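Local coordinates for glia-derived nexin (Homo sapiens, PDB 4DY0), which inhibits the serine proteases thrombin, trypsin and urokinase, binds heparin, and promotes neurite extension by blocking thrombin, at residues G16-N21 / K290-T295; K78-K83 / N365-V370; F188-A191 / S195-V198; I223-H228 / V272-F277. One frame throughout, in Å; residues are numbered along the deposited sequence.

Interaction 1: G16-N21 / K290-T295; sequences GIQVFN and KVLGIT
Leu292 reaches toward helix 5-26 and puts its two methyls on neighbouring residues of one helical turn, Gln18 and Val19. The apolar half of the contact is its CD1, which lies 4.0 Å from Val19 CG2, the two side chains meeting at about a right angle. Val19 is buried and also packs on Ile39 of helix 36-47. The other half is a polar atom against a methyl: Gln18 NE2 comes to 3.5 Å from Leu292 CD2, a van der Waals approach rather than a bond. With CG beside its own backbone N (chi1 -78°) and extended beyond, the Gln18 chain crosses the leucine obliquely on the exposed side of the contact. Leu292 leans on Gln22 as well, one turn further along the same helix. The backbones stay well apart, Val19 CA to Leu292 CA being 8.2 Å, and side chains alone bridge the gap. Behind the leucine the chain is turned by backbone bonding: Gly293 N donates to Lys290 O at 2.7 Å, and Gly293 takes a positive phi of 108°. This is the glycine-ended Schellman motif, here following helix 286-291 beside helix 5-26 of the serpin fold.

Interaction 2: K78-K83 / N365-V370; sequences KAIVSK and NPTGAV
Ile80 packs its CD1 methyl onto Ala369 CB, 3.7 Å away, bringing the last turn of helix 70-81 against an ST turn at the tip of the hairpin formed by strands 358-364 and 369-376, part of sheet B of the serpin fold. Ile80 has the most area buried here. Its CB does not aim straight at the hairpin; CG1 sits beside the backbone N (chi1 -67°), and the extended arm beyond it carries CD1 across to the alanine. His37 of helix 36-47 touches both Ile80 and Ala369, so three elements converge on this small apolar patch.

Thr367 is the second large contributor, and its two branches do different work. The methyl CG2 faces Ala79 CB at a loose 4.4 Å, while OG1 passes Ile80 CG1 at 4.3 Å without bonding to it. That hydroxyl is occupied on its own side, being hydrogen-bonded to His364 ND1. Gly368, next in the chain, has the positive phi of 83° that swings the backbone round into the strand. The helix is also near the bound heparin, the side chain of Ala79 being about 8 Å from a sulfated glucosamine. The ST turn itself is closed by Ala369 N donating to Thr367 OG1, a bond 3.2 Å long with an angle of 159° at the hydrogen.

Interaction 3: F188-A191 / S195-V198; sequences FVAA and SYQV
Phe188 and Tyr196 are joined by a reciprocal pair of backbone hydrogen bonds, the antiparallel hydrogen-bonded pair of this hairpin. Phe188 N gives to Tyr196 O at 2.8 Å, nearly straight at 170°. The return bond, from Tyr196 N to Phe188 O, is also 2.8 Å but more bent, at 147°. Phe188 O has further company: Ser195 CA makes a CA-H...O contact with it at 3.6 Å, and the Tyr196 ring brings its edge alongside, with CD2 3.9 Å from the oxygen and the oxygen in the ring plane.

Next along comes the non-hydrogen-bonded pair Val189 and Ser195, whose side chains share the other face of the ladder; there Val189 CG2 and Ser195 OG lie 4.0 Å apart. On the face of Phe188 and Tyr196 the packing is apolar. Ala190 CB reaches Tyr196 CE2 at 3.7 Å, approaching the ring obliquely. Phe188 CB touches Val198 CG2 at 3.6 Å, whereas the phenylalanine ring itself leads away from strand 195-213: CG is anti to the backbone N (chi1 -177°), and the side chain packs on Pro379. The far end of Tyr196 is held by Asp192 in the connecting turn, its OH hydrogen-bonded to OD2.

The hairpin of strand 184-189 and the start of strand 195-213 belongs to serpin sheet C; the long strand then continues into sheet B. Strand 195-213 pairs onward with strand 266-284, while Val189 makes backbone hydrogen bonds with Asp355, just beyond strand 351-353, and the C-terminal tail passes alongside at Lys378 and Pro379.

Interaction 4: I223-H228 / V272-F277; sequences IELPYH and VILPKF
Leu225 meets Leu274 methyl to methyl across the interior between two strands. From Leu225 CB, which leaves strand 219-226 in the direction of the other strand, the side chain runs to CG, placed beside the backbone N (chi1 -62°), and there divides in two. CD1 turns back along its own strand and rests 3.5 Å from Ile223 CG2, two residues earlier on the same face. CD2 goes across to Leu274 CD1, 3.9 Å away, the two leucines reaching for each other tip to tip. Trp174 packs against Leu225 as well.

The neighbouring pair repeats the pattern. Ile223 has CG1 anti to its backbone N (chi1 -175°), which projects the long branch forward until CD1 lies 3.9 Å from Val272 CG2. Phe207 of strand 195-213 touches both Ile223 and Val272 and so fills in beside this second bridge.

All four residues are buried and the contact is wholly hydrocarbon. Even the closest pair of CA atoms, those of Ile223 and Val272, is 9.3 Å apart, too far for adjacent strands in a ladder. The strands face one another instead, each pairing separately with the long strand 195-213. Such end-to-end aliphatic packing belongs to the hydrophobic core between sheets B and C of the serpin fold.

In the fold
Interaction 4 is the true core contact, with every touching residue buried; interactions 1 and 2 are partly buried joints of a helix with a neighbouring element, and both border helix 36-47. Their segments alternate along the chain, and their nearest atoms are about 4 Å apart without touching. None of the three has a hydrogen bond between its segments; interaction 4 is wholly aliphatic, while 1 and 2 each include a polar side chain, Gln18 and Thr367. Interaction 3, about 24 Å from the centre of the chain, differs: it is a local hairpin built on backbone bonds. It meets interaction 4 directly, Val198 CG1 lying 4.1 Å from Pro275 CB, where strand 195-213 carries one arm of interaction 3.

Interaction 1: G16-N21 / K290-T295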
loop_
_atom_site.group_PDB
_atom_site.type_symbol
_atom_site.label_atom_id
_atom_site.label_comp_id
_atom_site.label_asym_id
_atom_site.label_seq_id
_atom_site.Cartn_x
_atom_site.Cartn_y
_atom_site.Cartn_z
ATOM N N GLY A 16 -8.108 -3.724 -0.667
ATOM C CA GLY A 16 -7.006 -3.062 0.004
ATOM C C GLY A 16 -7.378 -1.687 0.521
ATOM O O GLY A 16 -6.985 -1.300 1.617
ATOM N N ILE A 17 -8.133 -0.941 -0.273
ATOM C CA ILE A 17 -8.539 0.403 0.120
ATOM C C ILE A 17 -9.487 0.358 1.325
ATOM O O ILE A 17 -9.391 1.183 2.242
ATOM C CB ILE A 17 -9.179 1.162 -1.059
ATOM C CG1 ILE A 17 -8.130 1.433 -2.141
ATOM C CG2 ILE A 17 -9.800 2.475 -0.591
ATOM C CD1 ILE A 17 -8.696 2.064 -3.403
ATOM N N GLN A 18 -10.393 -0.613 1.328
ATOM C CA GLN A 18 -11.327 -0.784 2.438
ATOM C C GLN A 18 -10.579 -0.980 3.747
ATOM O O GLN A 18 -10.989 -0.467 4.790
ATOM C CB GLN A 18 -12.259 -1.970 2.186
ATOM C CG GLN A 18 -13.391 -1.658 1.222
ATOM C CD GLN A 18 -14.227 -2.876 0.895
ATOM O OE1 GLN A 18 -14.561 -3.116 -0.264
ATOM N NE2 GLN A 18 -14.567 -3.657 1.916
ATOM N N VAL A 19 -9.480 -1.724 3.686
ATOM C CA VAL A 19 -8.634 -1.906 4.853
ATOM C C VAL A 19 -8.060 -0.561 5.285
ATOM O O VAL A 19 -8.138 -0.193 6.458
ATOM C CB VAL A 19 -7.502 -2.918 4.588
ATOM C CG1 VAL A 19 -6.493 -2.902 5.723
ATOM C CG2 VAL A 19 -8.085 -4.317 4.387
ATOM N N PHE A 20 -7.502 0.182 4.334
ATOM C CA PHE A 20 -6.990 1.517 4.636
ATOM C C PHE A 20 -8.048 2.362 5.345
ATOM O O PHE A 20 -7.754 3.040 6.338
ATOM C CB PHE A 20 -6.525 2.224 3.360
ATOM C CG PHE A 20 -6.121 3.659 3.572
ATOM C CD1 PHE A 20 -4.825 3.982 3.955
ATOM C CD2 PHE A 20 -7.035 4.688 3.387
ATOM C CE1 PHE A 20 -4.451 5.298 4.148
ATOM C CE2 PHE A 20 -6.667 6.012 3.583
ATOM C CZ PHE A 20 -5.375 6.317 3.961
ATOM N N ASN A 21 -9.276 2.317 4.832
ATOM C CA ASN A 21 -10.367 3.120 5.379
ATOM C C ASN A 21 -10.683 2.753 6.822
ATOM O O ASN A 21 -11.133 3.586 7.610
ATOM C CB ASN A 21 -11.621 2.985 4.516
ATOM C CG ASN A 21 -11.459 3.629 3.160
ATOM O OD1 ASN A 21 -10.610 4.503 2.976
ATOM N ND2 ASN A 21 -12.277 3.211 2.200
ATOM N N LYS A 290 -10.320 -9.157 9.878
ATOM C CA LYS A 290 -11.430 -9.741 10.624
ATOM C C LYS A 290 -12.734 -8.977 10.378
ATOM O O LYS A 290 -13.780 -9.579 10.148
ATOM C CB LYS A 290 -11.138 -9.742 12.122
ATOM C CG LYS A 290 -10.009 -10.650 12.561
ATOM C CD LYS A 290 -9.917 -10.663 14.087
ATOM C CE LYS A 290 -8.717 -11.456 14.570
ATOM N NZ LYS A 290 -8.701 -11.552 16.052
ATOM N N VAL A 291 -12.668 -7.651 10.440
ATOM C CA VAL A 291 -13.846 -6.816 10.230
ATOM C C VAL A 291 -14.466 -7.099 8.863
ATOM O O VAL A 291 -15.685 -6.991 8.693
ATOM C CB VAL A 291 -13.509 -5.314 10.345
ATOM C CG1 VAL A 291 -14.680 -4.453 9.872
ATOM C CG2 VAL A 291 -13.109 -4.967 11.774
ATOM N N LEU A 292 -13.623 -7.461 7.900
ATOM C CA LEU A 292 -14.089 -7.820 6.560
ATOM C C LEU A 292 -14.690 -9.223 6.512
ATOM O O LEU A 292 -15.292 -9.614 5.511
ATOM C CB LEU A 292 -12.956 -7.713 5.536
ATOM C CG LEU A 292 -12.456 -6.308 5.193
ATOM C CD1 LEU A 292 -11.443 -6.375 4.055
ATOM C CD2 LEU A 292 -13.618 -5.381 4.837
ATOM N N GLY A 293 -14.521 -9.979 7.590
ATOM C CA GLY A 293 -15.106 -11.313 7.681
ATOM C C GLY A 293 -14.126 -12.469 7.580
ATOM O O GLY A 293 -14.539 -13.626 7.512
ATOM N N ILE A 294 -12.830 -12.168 7.556
ATOM C CA ILE A 294 -11.810 -13.215 7.516
ATOM C C ILE A 294 -11.304 -13.483 8.927
ATOM O O ILE A 294 -10.368 -12.830 9.383
ATOM C CB ILE A 294 -10.615 -12.815 6.628
ATOM C CG1 ILE A 294 -11.078 -12.533 5.199
ATOM C CG2 ILE A 294 -9.557 -13.909 6.635
ATOM C CD1 ILE A 294 -10.078 -11.742 4.381
ATOM N N THR A 295 -11.924 -14.438 9.613
ATOM C CA THR A 295 -11.637 -14.677 11.031
ATOM C C THR A 295 -10.916 -15.994 11.328
ATOM O O THR A 295 -10.042 -16.046 12.197
ATOM C CB THR A 295 -12.929 -14.640 11.873
ATOM O OG1 THR A 295 -13.905 -15.506 11.280
ATOM C CG2 THR A 295 -13.485 -13.229 11.936
#

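Interaction 2: K78-K83 / N365-V370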
loop_
_atom_site.group_PDB
_atom_site.type_symbol
_atom_site.label_atom_id
_atom_site.label_comp_id
_atom_site.label_asym_id
_atom_site.label_seq_id
_atom_site.Cartn_x
_atom_site.Cartn_y
_atom_site.Cartn_z
ATOM N N LYS A 78 3.707 -9.036 -12.366
ATOM C CA LYS A 78 4.976 -8.841 -13.062
ATOM C C LYS A 78 4.985 -7.511 -13.806
ATOM O O LYS A 78 6.027 -6.873 -13.936
ATOM C CB LYS A 78 5.269 -10.003 -14.021
ATOM C CG LYS A 78 5.654 -11.306 -13.320
ATOM C CD LYS A 78 6.284 -12.310 -14.285
ATOM N N ALA A 79 3.816 -7.094 -14.280
ATOM C CA ALA A 79 3.689 -5.837 -15.011
ATOM C C ALA A 79 3.908 -4.623 -14.098
ATOM O O ALA A 79 4.369 -3.572 -14.545
ATOM C CB ALA A 79 2.322 -5.763 -15.699
ATOM N N ILE A 80 3.585 -4.774 -12.818
ATOM C CA ILE A 80 3.791 -3.698 -11.850
ATOM C C ILE A 80 5.266 -3.517 -11.512
ATOM O O ILE A 80 5.746 -2.392 -11.377
ATOM C CB ILE A 80 3.035 -3.961 -10.548
ATOM C CG1 ILE A 80 1.528 -3.906 -10.788
ATOM C CG2 ILE A 80 3.437 -2.952 -9.488
ATOM C CD1 ILE A 80 0.719 -4.358 -9.602
ATOM N N VAL A 81 5.983 -4.627 -11.377
ATOM C CA VAL A 81 7.383 -4.580 -10.976
ATOM C C VAL A 81 8.334 -4.522 -12.169
ATOM O O VAL A 81 9.538 -4.339 -12.002
ATOM C CB VAL A 81 7.751 -5.789 -10.096
ATOM C CG1 VAL A 81 9.237 -5.768 -9.760
ATOM C CG2 VAL A 81 6.912 -5.792 -8.826
ATOM N N SER A 82 7.786 -4.669 -13.372
ATOM C CA SER A 82 8.589 -4.715 -14.591
ATOM C C SER A 82 9.547 -3.531 -14.728
ATOM O O SER A 82 9.193 -2.394 -14.411
ATOM C CB SER A 82 7.677 -4.786 -15.816
ATOM O OG SER A 82 8.407 -4.578 -17.012
ATOM N N LYS A 83 10.759 -3.811 -15.206
ATOM C CA LYS A 83 11.752 -2.772 -15.480
ATOM C C LYS A 83 11.245 -1.847 -16.580
ATOM O O LYS A 83 11.703 -0.713 -16.716
ATOM C CB LYS A 83 13.086 -3.401 -15.899
ATOM N N ASN A 365 -1.093 2.924 -13.796
ATOM C CA ASN A 365 -2.227 3.248 -14.659
ATOM C C ASN A 365 -2.632 2.179 -15.681
ATOM O O ASN A 365 -3.821 1.994 -15.946
ATOM C CB ASN A 365 -2.006 4.616 -15.313
ATOM C CG ASN A 365 -1.834 5.726 -14.280
ATOM O OD1 ASN A 365 -2.708 5.941 -13.440
ATOM N ND2 ASN A 365 -0.702 6.422 -14.329
ATOM N N PRO A 366 -1.651 1.464 -16.257
ATOM C CA PRO A 366 -2.008 0.420 -17.216
ATOM C C PRO A 366 -2.917 -0.647 -16.603
ATOM O O PRO A 366 -3.887 -1.067 -17.234
ATOM C CB PRO A 366 -0.653 -0.183 -17.602
ATOM C CG PRO A 366 0.328 0.919 -17.360
ATOM C CD PRO A 366 -0.194 1.645 -16.148
ATOM N N THR A 367 -2.611 -1.074 -15.381
ATOM C CA THR A 367 -3.395 -2.117 -14.727
ATOM C C THR A 367 -4.477 -1.539 -13.824
ATOM O O THR A 367 -5.444 -2.220 -13.486
ATOM C CB THR A 367 -2.509 -3.036 -13.875
ATOM O OG1 THR A 367 -1.869 -2.262 -12.854
ATOM C CG2 THR A 367 -1.461 -3.706 -14.730
ATOM N N GLY A 368 -4.304 -0.284 -13.427
ATOM C CA GLY A 368 -5.207 0.339 -12.469
ATOM C C GLY A 368 -4.857 -0.004 -11.029
ATOM O O GLY A 368 -5.554 0.402 -10.107
ATOM N N ALA A 369 -3.773 -0.748 -10.828
ATOM C CA ALA A 369 -3.391 -1.172 -9.483
ATOM C C ALA A 369 -3.027 0.017 -8.611
ATOM O O ALA A 369 -2.288 0.903 -9.036
ATOM C CB ALA A 369 -2.239 -2.159 -9.535
ATOM N N VAL A 370 -3.550 0.035 -7.389
ATOM C CA VAL A 370 -3.193 1.066 -6.422
ATOM C C VAL A 370 -2.064 0.545 -5.549
ATOM O O VAL A 370 -2.295 -0.208 -4.604
ATOM C CB VAL A 370 -4.393 1.460 -5.540
ATOM C CG1 VAL A 370 -4.024 2.624 -4.632
ATOM C CG2 VAL A 370 -5.591 1.822 -6.414
#

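Interaction 3: F188-A191 / S195-V198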
loop_
_atom_site.group_PDB
_atom_site.type_symbol
_atom_site.label_atom_id
_atom_site.label_comp_id
_atom_site.label_asym_id
_atom_site.label_seq_id
_atom_site.Cartn_x
_atom_site.Cartn_y
_atom_site.Cartn_z
ATOM N N PHE A 188 3.744 23.782 7.612
ATOM C CA PHE A 188 2.742 22.737 7.460
ATOM C C PHE A 188 1.905 22.759 8.735
ATOM O O PHE A 188 2.450 22.687 9.830
ATOM C CB PHE A 188 3.419 21.372 7.267
ATOM C CG PHE A 188 2.456 20.234 7.040
ATOM C CD1 PHE A 188 2.139 19.818 5.754
ATOM C CD2 PHE A 188 1.871 19.575 8.111
ATOM C CE1 PHE A 188 1.250 18.768 5.543
ATOM C CE2 PHE A 188 0.984 18.527 7.907
ATOM C CZ PHE A 188 0.673 18.123 6.620
ATOM N N VAL A 189 0.591 22.908 8.607
ATOM C CA VAL A 189 -0.272 22.901 9.785
ATOM C C VAL A 189 -0.857 21.507 9.989
ATOM O O VAL A 189 -1.713 21.065 9.225
ATOM C CB VAL A 189 -1.406 23.935 9.682
ATOM C CG1 VAL A 189 -2.263 23.894 10.938
ATOM C CG2 VAL A 189 -0.836 25.327 9.495
ATOM N N ALA A 190 -0.385 20.813 11.020
ATOM C CA ALA A 190 -0.799 19.431 11.250
ATOM C C ALA A 190 -2.162 19.359 11.915
ATOM O O ALA A 190 -2.798 20.386 12.159
ATOM C CB ALA A 190 0.238 18.687 12.069
ATOM N N ALA A 191 -2.606 18.139 12.198
ATOM C CA ALA A 191 -3.922 17.909 12.790
ATOM C C ALA A 191 -4.103 18.628 14.134
ATOM O O ALA A 191 -5.157 19.219 14.391
ATOM C CB ALA A 191 -4.179 16.415 12.940
ATOM N N SER A 195 1.898 24.528 13.938
ATOM C CA SER A 195 2.667 24.743 12.720
ATOM C C SER A 195 4.013 24.030 12.791
ATOM O O SER A 195 4.669 24.030 13.835
ATOM C CB SER A 195 2.897 26.237 12.490
ATOM O OG SER A 195 1.688 26.913 12.210
ATOM N N TYR A 196 4.424 23.454 11.692
ATOM C CA TYR A 196 5.651 22.745 11.565
ATOM C C TYR A 196 6.380 23.280 10.374
ATOM O O TYR A 196 5.833 23.722 9.446
ATOM C CB TYR A 196 5.487 21.225 11.478
ATOM C CG TYR A 196 4.918 20.599 12.677
ATOM C CD1 TYR A 196 5.695 20.005 13.596
ATOM C CD2 TYR A 196 3.587 20.620 12.905
ATOM C CE1 TYR A 196 5.170 19.468 14.672
ATOM C CE2 TYR A 196 3.085 20.110 13.964
ATOM C CZ TYR A 196 3.873 19.517 14.849
ATOM O OH TYR A 196 3.334 18.982 15.921
ATOM N N GLN A 197 7.671 23.280 10.485
ATOM C CA GLN A 197 8.543 23.697 9.457
ATOM C C GLN A 197 9.065 22.556 8.648
ATOM O O GLN A 197 9.704 21.721 9.117
ATOM C CB GLN A 197 9.648 24.400 10.104
ATOM C CG GLN A 197 9.538 25.752 9.958
ATOM C CD GLN A 197 10.831 26.231 9.573
ATOM O OE1 GLN A 197 11.735 25.437 9.447
ATOM N NE2 GLN A 197 10.954 27.508 9.294
ATOM N N VAL A 198 8.719 22.546 7.393
ATOM C CA VAL A 198 8.951 21.438 6.516
ATOM C C VAL A 198 9.581 21.857 5.229
ATOM O O VAL A 198 9.202 22.824 4.689
ATOM C CB VAL A 198 7.605 20.740 6.194
ATOM C CG1 VAL A 198 7.778 19.547 5.394
ATOM C CG2 VAL A 198 6.884 20.449 7.421
#

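Interaction 4: I223-H228 / V272-F277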
loop_
_atom_site.group_PDB
_atom_site.type_symbol
_atom_site.label_atom_id
_atom_site.label_comp_id
_atom_site.label_asym_id
_atom_site.label_seq_id
_atom_site.Cartn_x
_atom_site.Cartn_y
_atom_site.Cartn_z
ATOM N N ILE A 223 -4.670 16.428 -7.448
ATOM C CA ILE A 223 -3.728 16.637 -8.528
ATOM C C ILE A 223 -3.007 15.344 -8.894
ATOM O O ILE A 223 -2.793 14.477 -8.045
ATOM C CB ILE A 223 -2.704 17.728 -8.158
ATOM C CG1 ILE A 223 -1.782 18.026 -9.346
ATOM C CG2 ILE A 223 -1.908 17.319 -6.931
ATOM C CD1 ILE A 223 -1.043 19.345 -9.215
ATOM N N GLU A 224 -2.643 15.219 -10.167
ATOM C CA GLU A 224 -1.849 14.088 -10.632
ATOM C C GLU A 224 -0.426 14.515 -11.000
ATOM O O GLU A 224 -0.223 15.436 -11.790
ATOM C CB GLU A 224 -2.518 13.415 -11.829
ATOM C CG GLU A 224 -1.807 12.149 -12.284
ATOM C CD GLU A 224 -2.407 11.564 -13.548
ATOM O OE1 GLU A 224 -2.719 12.342 -14.478
ATOM O OE2 GLU A 224 -2.560 10.325 -13.614
ATOM N N LEU A 225 0.555 13.845 -10.412
ATOM C CA LEU A 225 1.950 14.100 -10.723
ATOM C C LEU A 225 2.543 12.840 -11.325
ATOM O O LEU A 225 2.828 11.884 -10.608
ATOM C CB LEU A 225 2.721 14.471 -9.460
ATOM C CG LEU A 225 2.324 15.728 -8.694
ATOM C CD1 LEU A 225 0.850 15.715 -8.362
ATOM C CD2 LEU A 225 3.146 15.798 -7.428
ATOM N N PRO A 226 2.715 12.823 -12.651
ATOM C CA PRO A 226 3.222 11.624 -13.320
ATOM C C PRO A 226 4.724 11.408 -13.122
ATOM O O PRO A 226 5.483 12.373 -12.992
ATOM C CB PRO A 226 2.915 11.894 -14.795
ATOM C CG PRO A 226 2.877 13.380 -14.907
ATOM C CD PRO A 226 2.345 13.887 -13.603
ATOM N N TYR A 227 5.136 10.142 -13.086
ATOM C CA TYR A 227 6.551 9.791 -13.087
ATOM C C TYR A 227 7.029 9.584 -14.528
ATOM O O TYR A 227 6.223 9.335 -15.424
ATOM C CB TYR A 227 6.810 8.553 -12.226
ATOM C CG TYR A 227 6.590 8.793 -10.748
ATOM C CD1 TYR A 227 7.614 9.276 -9.943
ATOM C CD2 TYR A 227 5.356 8.543 -10.157
ATOM C CE1 TYR A 227 7.415 9.503 -8.584
ATOM C CE2 TYR A 227 5.147 8.768 -8.800
ATOM C CZ TYR A 227 6.181 9.245 -8.022
ATOM O OH TYR A 227 5.981 9.471 -6.678
ATOM N N HIS A 228 8.335 9.690 -14.746
ATOM C CA HIS A 228 8.882 9.794 -16.100
ATOM C C HIS A 228 8.608 8.587 -17.007
ATOM O O HIS A 228 8.490 8.739 -18.222
ATOM C CB HIS A 228 10.375 10.140 -16.063
ATOM C CG HIS A 228 11.271 8.966 -15.815
ATOM N ND1 HIS A 228 11.312 8.301 -14.608
ATOM C CD2 HIS A 228 12.184 8.358 -16.612
ATOM C CE1 HIS A 228 12.198 7.321 -14.678
ATOM N NE2 HIS A 228 12.741 7.336 -15.883
ATOM N N VAL A 272 2.826 24.230 -7.848
ATOM C CA VAL A 272 2.739 23.103 -6.928
ATOM C C VAL A 272 3.723 23.264 -5.782
ATOM O O VAL A 272 4.890 23.580 -5.995
ATOM C CB VAL A 272 3.024 21.763 -7.632
ATOM C CG1 VAL A 272 2.894 20.611 -6.647
ATOM C CG2 VAL A 272 2.078 21.571 -8.812
ATOM N N ILE A 273 3.242 23.058 -4.564
ATOM C CA ILE A 273 4.098 23.120 -3.388
ATOM C C ILE A 273 3.811 21.906 -2.508
ATOM O O ILE A 273 2.688 21.706 -2.044
ATOM C CB ILE A 273 3.926 24.451 -2.646
ATOM C CG1 ILE A 273 4.426 25.593 -3.537
ATOM C CG2 ILE A 273 4.674 24.443 -1.315
ATOM C CD1 ILE A 273 4.723 26.867 -2.797
ATOM N N LEU A 274 4.844 21.094 -2.307
ATOM C CA LEU A 274 4.691 19.723 -1.832
ATOM C C LEU A 274 5.807 19.404 -0.841
ATOM O O LEU A 274 6.971 19.690 -1.113
ATOM C CB LEU A 274 4.811 18.784 -3.034
ATOM C CG LEU A 274 4.220 17.378 -3.033
ATOM C CD1 LEU A 274 4.966 16.533 -4.043
ATOM C CD2 LEU A 274 4.299 16.743 -1.664
ATOM N N PRO A 275 5.465 18.821 0.317
ATOM C CA PRO A 275 6.526 18.452 1.241
ATOM C C PRO A 275 7.528 17.503 0.599
ATOM O O PRO A 275 7.144 16.543 -0.078
ATOM C CB PRO A 275 5.776 17.729 2.358
ATOM C CG PRO A 275 4.432 18.349 2.348
ATOM C CD PRO A 275 4.132 18.591 0.895
ATOM N N LYS A 276 8.807 17.792 0.788
ATOM C CA LYS A 276 9.853 16.845 0.450
ATOM C C LYS A 276 10.052 15.977 1.688
ATOM O O LYS A 276 10.445 16.475 2.740
ATOM C CB LYS A 276 11.141 17.587 0.090
ATOM C CG LYS A 276 12.414 16.816 0.405
ATOM C CD LYS A 276 13.574 17.259 -0.475
ATOM C CE LYS A 276 14.860 16.582 -0.039
ATOM N NZ LYS A 276 15.567 15.976 -1.194
ATOM N N PHE A 277 9.754 14.687 1.578
ATOM C CA PHE A 277 9.765 13.829 2.757
ATOM C C PHE A 277 9.739 12.352 2.394
ATOM O O PHE A 277 9.602 11.982 1.228
ATOM C CB PHE A 277 8.551 14.133 3.635
ATOM C CG PHE A 277 7.274 13.523 3.125
ATOM C CD1 PHE A 277 6.696 13.975 1.943
ATOM C CD2 PHE A 277 6.654 12.493 3.821
ATOM C CE1 PHE A 277 5.521 13.413 1.466
ATOM C CE2 PHE A 277 5.479 11.922 3.351
ATOM C CZ PHE A 277 4.912 12.381 2.171
#